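Local coordinates for uncharacterized protein DUF849 (Burkholderia xenovorans LB400, PDB 3E02), which probably cleaves 3-keto-5-aminohexanoate with the help of a bound zinc ion, as a member of the beta-keto acid cleavage enzyme family, at residues H19-S24 with D134-Y139; L27-E32 with H52-L57; G177-L182 with T219-L224. All blocks are in the same frame, centred on the assembly; numbering follows the deposited sequence.

Contact 1 of 3, residues H19-S24 with D134-Y139. With EDO (1,2-ethanediol), chain H; EDO (1,2-ethanediol), chain E.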
loop_
_atom_site.group_PDB
_atom_site.type_symbol
_atom_site.label_atom_id
_atom_site.label_comp_id
_atom_site.label_asym_id
_atom_site.label_seq_id
_atom_site.Cartn_x
_atom_site.Cartn_y
_atom_site.Cartn_z
ATOM N N HIS A 19 1.272 29.880 -12.151
ATOM C CA HIS A 19 1.032 30.175 -13.572
ATOM C C HIS A 19 1.273 31.657 -13.795
ATOM O O HIS A 19 1.064 32.470 -12.893
ATOM C CB HIS A 19 -0.374 29.777 -14.014
ATOM C CG HIS A 19 -0.625 28.309 -13.896
ATOM N ND1 HIS A 19 -1.728 27.794 -13.255
ATOM C CD2 HIS A 19 0.114 27.246 -14.288
ATOM C CE1 HIS A 19 -1.677 26.476 -13.292
ATOM N NE2 HIS A 19 -0.572 26.115 -13.914
ATOM N N THR A 20 1.748 32.008 -14.985
ATOM C CA THR A 20 2.076 33.393 -15.320
ATOM C C THR A 20 1.222 33.830 -16.525
ATOM O O THR A 20 0.685 32.965 -17.221
ATOM C CB THR A 20 3.588 33.577 -15.554
ATOM O OG1 THR A 20 3.972 32.930 -16.768
ATOM C CG2 THR A 20 4.414 33.012 -14.367
ATOM N N PRO A 21 1.048 35.161 -16.739
ATOM C CA PRO A 21 0.180 35.666 -17.834
ATOM C C PRO A 21 0.426 35.125 -19.242
ATOM O O PRO A 21 -0.531 34.933 -20.007
ATOM C CB PRO A 21 0.427 37.171 -17.796
ATOM C CG PRO A 21 0.711 37.428 -16.329
ATOM C CD PRO A 21 1.584 36.286 -15.937
ATOM N N THR A 22 1.693 34.901 -19.576
ATOM C CA THR A 22 2.079 34.318 -20.865
ATOM C C THR A 22 1.415 32.954 -21.130
ATOM O O THR A 22 1.105 32.622 -22.273
ATOM C CB THR A 22 3.622 34.132 -20.952
ATOM O OG1 THR A 22 4.245 35.420 -20.969
ATOM C CG2 THR A 22 4.043 33.319 -22.224
HETATM N N MSE A 23 1.161 32.210 -20.066
HETATM C CA MSE A 23 0.658 30.836 -20.157
HETATM C C MSE A 23 -0.798 30.689 -20.558
HETATM O O MSE A 23 -1.190 29.645 -21.079
HETATM C CB MSE A 23 0.908 30.107 -18.844
HETATM C CG MSE A 23 2.373 30.170 -18.417
HETATM SE SE MSE A 23 2.713 29.095 -16.908
HETATM C CE MSE A 23 4.560 29.539 -16.793
ATOM N N SER A 24 -1.601 31.719 -20.297
ATOM C CA SER A 24 -3.000 31.710 -20.682
ATOM C C SER A 24 -3.575 33.112 -20.661
ATOM O O SER A 24 -3.387 33.831 -19.666
ATOM C CB SER A 24 -3.834 30.836 -19.728
ATOM O OG SER A 24 -5.225 30.923 -20.025
ATOM N N ASP A 134 8.597 41.087 -18.346
ATOM C CA ASP A 134 9.994 40.858 -17.962
ATOM C C ASP A 134 10.182 39.996 -16.735
ATOM O O ASP A 134 11.187 39.317 -16.648
ATOM C CB ASP A 134 10.728 42.182 -17.662
ATOM C CG ASP A 134 10.958 43.023 -18.875
ATOM O OD1 ASP A 134 10.765 42.537 -20.018
ATOM O OD2 ASP A 134 11.352 44.192 -18.670
ATOM N N TRP A 135 9.252 40.070 -15.788
ATOM C CA TRP A 135 9.351 39.295 -14.536
ATOM C C TRP A 135 9.131 37.792 -14.645
ATOM O O TRP A 135 9.590 37.049 -13.772
ATOM C CB TRP A 135 8.375 39.840 -13.471
ATOM C CG TRP A 135 6.930 39.587 -13.760
ATOM C CD1 TRP A 135 6.089 40.404 -14.430
ATOM C CD2 TRP A 135 6.164 38.436 -13.387
ATOM N NE1 TRP A 135 4.852 39.850 -14.507
ATOM C CE2 TRP A 135 4.859 38.637 -13.873
ATOM C CE3 TRP A 135 6.452 37.257 -12.674
ATOM C CZ2 TRP A 135 3.839 37.706 -13.683
ATOM C CZ3 TRP A 135 5.446 36.334 -12.476
ATOM C CH2 TRP A 135 4.147 36.562 -12.976
ATOM N N GLU A 136 8.467 37.338 -15.708
ATOM C CA GLU A 136 8.013 35.944 -15.800
ATOM C C GLU A 136 9.116 34.916 -15.936
ATOM O O GLU A 136 9.176 33.980 -15.133
ATOM C CB GLU A 136 6.982 35.764 -16.924
ATOM C CG GLU A 136 5.749 36.627 -16.796
ATOM C CD GLU A 136 4.816 36.415 -17.964
ATOM O OE1 GLU A 136 4.130 35.390 -17.995
ATOM O OE2 GLU A 136 4.797 37.265 -18.863
ATOM N N ARG A 137 10.011 35.087 -16.908
ATOM C CA ARG A 137 11.088 34.103 -17.082
ATOM C C ARG A 137 12.028 34.011 -15.851
ATOM O O ARG A 137 12.303 32.895 -15.405
ATOM C CB ARG A 137 11.865 34.293 -18.384
ATOM C CG ARG A 137 12.655 33.048 -18.768
ATOM C CD ARG A 137 13.629 33.259 -19.930
ATOM N NE ARG A 137 13.024 33.319 -21.264
ATOM C CZ ARG A 137 12.481 32.280 -21.918
ATOM N NH1 ARG A 137 12.414 31.060 -21.377
ATOM N NH2 ARG A 137 11.972 32.467 -23.141
ATOM N N PRO A 138 12.514 35.148 -15.312
ATOM C CA PRO A 138 13.356 35.104 -14.100
ATOM C C PRO A 138 12.662 34.471 -12.884
ATOM O O PRO A 138 13.309 33.755 -12.127
ATOM C CB PRO A 138 13.686 36.577 -13.843
ATOM C CG PRO A 138 13.485 37.246 -15.115
ATOM C CD PRO A 138 12.399 36.534 -15.815
ATOM N N TYR A 139 11.360 34.721 -12.733
ATOM C CA TYR A 139 10.543 34.126 -11.668
ATOM C C TYR A 139 10.551 32.601 -11.761
ATOM O O TYR A 139 10.875 31.926 -10.800
ATOM C CB TYR A 139 9.109 34.652 -11.746
ATOM C CG TYR A 139 8.147 34.120 -10.708
ATOM C CD1 TYR A 139 8.214 34.550 -9.376
ATOM C CD2 TYR A 139 7.134 33.224 -11.059
ATOM C CE1 TYR A 139 7.302 34.071 -8.418
ATOM C CE2 TYR A 139 6.226 32.748 -10.117
ATOM C CZ TYR A 139 6.313 33.171 -8.800
ATOM O OH TYR A 139 5.405 32.715 -7.881
HETATM C C1 EDO H . 10.951 32.903 -7.698
HETATM O O1 EDO H . 12.027 32.764 -8.636
HETATM C C2 EDO H . 11.383 32.729 -6.241
HETATM O O2 EDO H . 12.807 32.655 -6.070
HETATM C C1 EDO E . 11.169 37.359 -23.903
HETATM O O1 EDO E . 10.037 37.365 -24.757
HETATM C C2 EDO E . 11.522 35.921 -23.572
HETATM O O2 EDO E . 12.225 35.901 -22.330
#
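One carboxylate, that of E136, takes three hydrogen bonds from T20 and T22 across a buried interface. In the TIM-barrel fold of this family it ties the loop that follows strand 10-13 to the N-terminal part of helix 136-142. T20 and E136 are the closest pair along the two backbones, their CA atoms 6.5 Å apart. The Y139 side chain is about 8 Å from that of the zinc ligand H52, so the contact flanks the metal site.

OE1 of E136 has two donors, which come from different sides. OG1 of T20 donates to E136 OE1 at 2.8 Å, which accepts through its anti lone pair, the one pointing away from the other oxygen. The backbone N of T22 meets the syn side of E136 OE1 at 2.9 Å, and its N-H...O angle of 165° marks a nearly straight bond. The second oxygen, E136 OE2, accepts from OG1 of T22 at 2.9 Å; this donor also lies on the syn side but is tilted 31° out of the carboxylate plane. Backbone N and hydroxyl of T22 thus hold one carboxylate oxygen each, which should help fix the rotation of the group. T20 reaches its acceptor because OG1 sits between the backbone N and the carbonyl carbon (chi1 70°), which puts CG2 beside the backbone N, where it meets the W135 ring.

K132 N also bonds to T22 OG1, and F133 N to E136 OE2. W135 NE1 is held by N58 O, while the hydroxyl of Y139 bonds to S17 O and L91 N.

Beside this polar cluster lies an apolar patch. CG of E136 rests over the centre of the W135 ring, 3.6 Å above its plane. CG2 of T20 approaches W135 CH2 at 3.8 Å, and P21 CD lies 3.5 Å from W135 CZ2.

Contact 2 of 3, residues L27-E32 with H52-L57. With ZN (zinc ion), chain B; EDO (1,2-ethanediol), chain I.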
loop_
_atom_site.group_PDB
_atom_site.type_symbol
_atom_site.label_atom_id
_atom_site.label_comp_id
_atom_site.label_asym_id
_atom_site.label_seq_id
_atom_site.Cartn_x
_atom_site.Cartn_y
_atom_site.Cartn_z
ATOM N N LEU A 27 -5.967 33.687 -17.427
ATOM C CA LEU A 27 -5.468 33.718 -16.044
ATOM C C LEU A 27 -6.055 34.972 -15.380
ATOM O O LEU A 27 -5.820 36.072 -15.884
ATOM C CB LEU A 27 -3.936 33.789 -16.012
ATOM C CG LEU A 27 -3.260 33.761 -14.635
ATOM C CD1 LEU A 27 -3.432 32.401 -13.994
ATOM C CD2 LEU A 27 -1.788 34.131 -14.747
ATOM N N PRO A 28 -6.840 34.828 -14.286
ATOM C CA PRO A 28 -7.374 36.036 -13.628
ATOM C C PRO A 28 -6.266 36.875 -12.985
ATOM O O PRO A 28 -5.483 36.347 -12.199
ATOM C CB PRO A 28 -8.328 35.468 -12.569
ATOM C CG PRO A 28 -8.602 34.077 -13.028
ATOM C CD PRO A 28 -7.323 33.619 -13.592
ATOM N N ILE A 29 -6.219 38.167 -13.313
ATOM C CA ILE A 29 -5.149 39.058 -12.847
ATOM C C ILE A 29 -5.654 40.200 -11.983
ATOM O O ILE A 29 -5.212 40.358 -10.836
ATOM C CB ILE A 29 -4.340 39.597 -14.061
ATOM C CG1 ILE A 29 -3.518 38.454 -14.685
ATOM C CG2 ILE A 29 -3.384 40.730 -13.655
ATOM C CD1 ILE A 29 -2.843 38.810 -15.997
ATOM N N THR A 30 -6.562 40.996 -12.539
ATOM C CA THR A 30 -7.048 42.185 -11.834
ATOM C C THR A 30 -8.029 41.805 -10.727
ATOM O O THR A 30 -8.622 40.716 -10.771
ATOM C CB THR A 30 -7.761 43.179 -12.767
ATOM O OG1 THR A 30 -8.943 42.571 -13.293
ATOM C CG2 THR A 30 -6.846 43.622 -13.913
ATOM N N PRO A 31 -8.182 42.682 -9.709
ATOM C CA PRO A 31 -9.207 42.417 -8.695
ATOM C C PRO A 31 -10.609 42.194 -9.278
ATOM O O PRO A 31 -11.314 41.316 -8.807
ATOM C CB PRO A 31 -9.150 43.661 -7.814
ATOM C CG PRO A 31 -7.745 44.091 -7.927
ATOM C CD PRO A 31 -7.409 43.889 -9.373
ATOM N N GLU A 32 -10.958 42.919 -10.339
ATOM C CA GLU A 32 -12.269 42.797 -10.988
ATOM C C GLU A 32 -12.435 41.421 -11.650
ATOM O O GLU A 32 -13.521 40.833 -11.600
ATOM C CB GLU A 32 -12.498 43.916 -12.017
ATOM C CG GLU A 32 -12.620 45.325 -11.423
ATOM C CD GLU A 32 -11.309 45.917 -10.894
ATOM O OE1 GLU A 32 -10.208 45.630 -11.441
ATOM O OE2 GLU A 32 -11.391 46.671 -9.905
ATOM N N HIS A 52 -5.437 34.364 -4.075
ATOM C CA HIS A 52 -4.175 35.097 -4.157
ATOM C C HIS A 52 -4.479 36.398 -4.896
ATOM O O HIS A 52 -5.488 36.501 -5.619
ATOM C CB HIS A 52 -3.132 34.375 -5.015
ATOM C CG HIS A 52 -2.618 33.100 -4.445
ATOM N ND1 HIS A 52 -1.268 32.861 -4.263
ATOM C CD2 HIS A 52 -3.259 31.969 -4.064
ATOM C CE1 HIS A 52 -1.108 31.642 -3.778
ATOM N NE2 HIS A 52 -2.298 31.083 -3.652
ATOM N N ALA A 53 -3.582 37.374 -4.745
ATOM C CA ALA A 53 -3.650 38.655 -5.446
ATOM C C ALA A 53 -2.481 38.721 -6.414
ATOM O O ALA A 53 -1.446 38.059 -6.216
ATOM C CB ALA A 53 -3.570 39.842 -4.455
ATOM N N ARG A 54 -2.651 39.559 -7.433
ATOM C CA ARG A 54 -1.642 39.817 -8.439
ATOM C C ARG A 54 -1.604 41.305 -8.754
ATOM O O ARG A 54 -2.628 41.996 -8.655
ATOM C CB ARG A 54 -1.966 39.055 -9.728
ATOM C CG ARG A 54 -1.834 37.557 -9.633
ATOM C CD ARG A 54 -2.213 36.886 -10.942
ATOM N NE ARG A 54 -2.064 35.432 -10.845
ATOM C CZ ARG A 54 -0.941 34.752 -11.063
ATOM N NH1 ARG A 54 0.197 35.354 -11.343
ATOM N NH2 ARG A 54 -0.951 33.426 -10.952
ATOM N N ASP A 55 -0.427 41.772 -9.163
ATOM C CA ASP A 55 -0.248 43.143 -9.634
ATOM C C ASP A 55 -1.242 43.306 -10.797
ATOM O O ASP A 55 -1.174 42.516 -11.758
ATOM C CB ASP A 55 1.193 43.340 -10.108
ATOM C CG ASP A 55 1.458 44.733 -10.632
ATOM O OD1 ASP A 55 0.828 45.153 -11.623
ATOM O OD2 ASP A 55 2.348 45.395 -10.076
ATOM N N PRO A 56 -2.177 44.282 -10.702
ATOM C CA PRO A 56 -3.200 44.454 -11.763
ATOM C C PRO A 56 -2.700 44.757 -13.187
ATOM O O PRO A 56 -3.420 44.476 -14.138
ATOM C CB PRO A 56 -4.049 45.629 -11.251
ATOM C CG PRO A 56 -3.750 45.740 -9.819
ATOM C CD PRO A 56 -2.361 45.281 -9.627
ATOM N N LEU A 57 -1.492 45.301 -13.321
ATOM C CA LEU A 57 -0.931 45.659 -14.626
ATOM C C LEU A 57 -0.142 44.544 -15.292
ATOM O O LEU A 57 -0.245 44.377 -16.496
ATOM C CB LEU A 57 -0.057 46.897 -14.503
ATOM C CG LEU A 57 -0.795 48.178 -14.089
ATOM C CD1 LEU A 57 0.194 49.301 -13.981
ATOM C CD2 LEU A 57 -1.908 48.560 -15.056
HETATM ZN ZN ZN B . -2.513 28.919 -3.264
HETATM C C1 EDO I . -3.609 43.470 -17.183
HETATM O O1 EDO I . -4.635 43.130 -16.245
HETATM C C2 EDO I . -2.829 42.215 -17.535
HETATM O O2 EDO I . -3.738 41.258 -18.101
HETATM O O HOH W 1 -5.196 41.243 -8.114
HETATM O O HOH W 2 -1.371 28.917 -1.006
HETATM O O HOH W 3 -2.101 26.654 -2.516
HETATM O O HOH W 4 -0.340 28.534 -3.387
#
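R54 starts with CG anti to its carbonyl carbon (chi1 -69°) and runs extended to NE, whereas L27 has CG anti to its backbone N (chi1 -177°); the two side chains cross at about a right angle. Methyl CD2 of L27 thus lies over the centre of one guanidinium face, 3.8 Å from R54 CZ, while R54 NE bonds to T15 OG1 and NH1 to G59 O. Further back, R54 CD packs 3.5 Å from P28 O.

No direct hydrogen bond joins the segments. A water bridges them instead, donating to I29 O at 2.9 Å and accepting from R54 N at 3.1 Å. Methyl groups meet carbonyl oxygens beyond it: I29 CG2 is 3.4 Å from D55 O, and T30 CG2 is 3.5 Å from P56 O. D55 OD1 accepts from L57 N, forming an Asx turn.

At the start of segment 52-57, H52 NE2 binds the zinc ion at 2.2 Å, together with H50, E259 and water. The contact belongs to the beta-alpha-beta unit 10-13, 31-44, 48-54: T30 is the N-cap of helix 31-44, A53 pairs with S62 of antiparallel strand 61-62, and helix 65-68 packs on A53 and P56.

Contact 3 of 3, residues G177-L182 with T219-L224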
loop_
_atom_site.group_PDB
_atom_site.type_symbol
_atom_site.label_atom_id
_atom_site.label_comp_id
_atom_site.label_asym_id
_atom_site.label_seq_id
_atom_site.Cartn_x
_atom_site.Cartn_y
_atom_site.Cartn_z
ATOM N N GLY A 177 5.848 13.491 4.894
ATOM C CA GLY A 177 6.445 14.141 6.069
ATOM C C GLY A 177 5.603 15.290 6.616
ATOM O O GLY A 177 5.612 15.553 7.817
ATOM N N HIS A 178 4.852 15.957 5.736
ATOM C CA HIS A 178 3.959 17.054 6.141
ATOM C C HIS A 178 2.846 16.580 7.075
ATOM O O HIS A 178 2.405 17.346 7.929
ATOM C CB HIS A 178 3.387 17.762 4.924
ATOM C CG HIS A 178 4.414 18.497 4.116
ATOM N ND1 HIS A 178 4.095 19.584 3.339
ATOM C CD2 HIS A 178 5.762 18.369 4.042
ATOM C CE1 HIS A 178 5.186 20.036 2.745
ATOM N NE2 HIS A 178 6.214 19.320 3.161
ATOM N N LEU A 179 2.411 15.327 6.914
ATOM C CA LEU A 179 1.406 14.718 7.798
ATOM C C LEU A 179 1.978 14.581 9.212
ATOM O O LEU A 179 1.315 14.925 10.195
ATOM C CB LEU A 179 0.952 13.352 7.265
ATOM C CG LEU A 179 0.317 13.336 5.868
ATOM C CD1 LEU A 179 0.096 11.899 5.393
ATOM C CD2 LEU A 179 -0.976 14.131 5.892
ATOM N N TYR A 180 3.215 14.096 9.292
ATOM C CA TYR A 180 3.921 13.964 10.555
ATOM C C TYR A 180 4.206 15.327 11.190
ATOM O O TYR A 180 4.136 15.460 12.418
ATOM C CB TYR A 180 5.201 13.143 10.387
ATOM C CG TYR A 180 4.892 11.699 10.087
ATOM C CD1 TYR A 180 4.669 10.788 11.111
ATOM C CD2 TYR A 180 4.795 11.242 8.763
ATOM C CE1 TYR A 180 4.365 9.431 10.824
ATOM C CE2 TYR A 180 4.481 9.911 8.472
ATOM C CZ TYR A 180 4.287 9.010 9.500
ATOM O OH TYR A 180 3.997 7.708 9.187
ATOM N N ASN A 181 4.527 16.320 10.359
ATOM C CA ASN A 181 4.716 17.721 10.836
ATOM C C ASN A 181 3.420 18.223 11.479
ATOM O O ASN A 181 3.462 18.800 12.560
ATOM C CB ASN A 181 5.126 18.670 9.694
ATOM C CG ASN A 181 6.495 18.349 9.109
ATOM O OD1 ASN A 181 7.221 17.484 9.615
ATOM N ND2 ASN A 181 6.854 19.062 8.033
ATOM N N LEU A 182 2.279 17.986 10.827
ATOM C CA LEU A 182 0.972 18.370 11.398
ATOM C C LEU A 182 0.685 17.639 12.708
ATOM O O LEU A 182 0.217 18.263 13.680
ATOM C CB LEU A 182 -0.172 18.129 10.403
ATOM C CG LEU A 182 -1.567 18.575 10.869
ATOM C CD1 LEU A 182 -1.613 20.072 11.251
ATOM C CD2 LEU A 182 -2.522 18.272 9.765
ATOM N N THR A 219 -3.914 6.572 4.249
ATOM C CA THR A 219 -3.585 5.533 5.240
ATOM C C THR A 219 -2.795 6.090 6.424
ATOM O O THR A 219 -3.102 5.788 7.591
ATOM C CB THR A 219 -2.812 4.367 4.577
ATOM O OG1 THR A 219 -3.668 3.788 3.595
ATOM C CG2 THR A 219 -2.409 3.304 5.569
ATOM N N ILE A 220 -1.809 6.920 6.115
ATOM C CA ILE A 220 -0.988 7.573 7.137
ATOM C C ILE A 220 -1.811 8.579 7.943
ATOM O O ILE A 220 -1.718 8.589 9.178
ATOM C CB ILE A 220 0.275 8.227 6.515
ATOM C CG1 ILE A 220 1.192 7.141 5.913
ATOM C CG2 ILE A 220 1.032 9.057 7.547
ATOM C CD1 ILE A 220 1.634 6.014 6.880
ATOM N N ALA A 221 -2.620 9.395 7.261
ATOM C CA ALA A 221 -3.509 10.375 7.932
ATOM C C ALA A 221 -4.498 9.663 8.863
ATOM O O ALA A 221 -4.743 10.138 9.976
ATOM C CB ALA A 221 -4.247 11.238 6.924
ATOM N N ASP A 222 -5.041 8.525 8.427
ATOM C CA ASP A 222 -5.919 7.718 9.298
ATOM C C ASP A 222 -5.184 7.242 10.547
ATOM O O ASP A 222 -5.745 7.274 11.640
ATOM C CB ASP A 222 -6.506 6.504 8.580
ATOM C CG ASP A 222 -7.601 6.858 7.575
ATOM O OD1 ASP A 222 -8.100 7.989 7.559
ATOM O OD2 ASP A 222 -7.966 5.966 6.785
ATOM N N ARG A 223 -3.939 6.813 10.384
ATOM C CA ARG A 223 -3.113 6.370 11.509
ATOM C C ARG A 223 -2.800 7.503 12.480
ATOM O O ARG A 223 -2.863 7.305 13.685
ATOM C CB ARG A 223 -1.815 5.732 11.006
ATOM C CG ARG A 223 -0.754 5.492 12.075
ATOM C CD ARG A 223 0.264 4.472 11.631
ATOM N NE ARG A 223 -0.372 3.160 11.478
ATOM C CZ ARG A 223 0.264 2.005 11.291
ATOM N NH1 ARG A 223 1.605 1.934 11.246
ATOM N NH2 ARG A 223 -0.469 0.890 11.175
ATOM N N LEU A 224 -2.452 8.670 11.949
ATOM C CA LEU A 224 -2.104 9.834 12.773
ATOM C C LEU A 224 -3.300 10.578 13.390
ATOM O O LEU A 224 -3.198 11.046 14.520
ATOM C CB LEU A 224 -1.270 10.828 11.942
ATOM C CG LEU A 224 0.107 10.349 11.466
ATOM C CD1 LEU A 224 0.756 11.327 10.437
ATOM C CD2 LEU A 224 1.035 10.129 12.644
#
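A methyl of L224 sits over one face of the Y180 ring, which lies between helix 176-187 and helix 211-225. From CB, chi1 of -69° sets CG anti to the carbonyl carbon and carries the ring across to the other helix. Y180 CG has L224 CD1 at 4.2 Å. On one side of the ring, Y180 CD1 and CE1 lie along the L224 methyls, Y180 CE1 3.9 Å from L224 CD2. The ring as a whole receives a CH-pi contact, with L224 CD1 4.0 Å from the centroid and 10° off the normal. Y180 CE2 lies 3.7 Å from I220 CG2, approached obliquely, and CZ meets the same methyl. The tip, Y180 OH, is 3.6 Å from I220 CG2 and is hydrogen-bonded to D210 OD2 and N213 ND2 of the second subunit, so the ring also joins the tetramer interface.

Alongside, L179 packs CD1 against I220 CG2 at 3.7 Å.

The axes of the two segments approach to 10.0 Å and run nearly parallel, 15° apart, as expected of successive outer helices of a TIM barrel. Strand 195-201 connects them, and L179 and A221 both pack on its L197; L179 also reaches C173 of strand 168-173.

Overall arrangement
Contacts 1 and 2 are neighbours, centres 13 Å apart, on one side of the chain's centre; contact 3 lies on the opposite side, 35 Å from each, centre to centre. R54 NH2 of contact 2 makes a probable hydrogen bond of 3.0 Å to H19 O of contact 1. Contact 2, in the first beta-alpha-beta unit, falls within the chain span that contact 1 closes; contact 3 follows later. All three surround the parallel barrel, but only contact 2 includes part of a barrel strand, 48-54. Contacts 1 and 2 join loops on the side where H52 binds zinc; contact 3 packs outer helices at a subunit interface, its nearest atoms about 15 Å from those of contact 2.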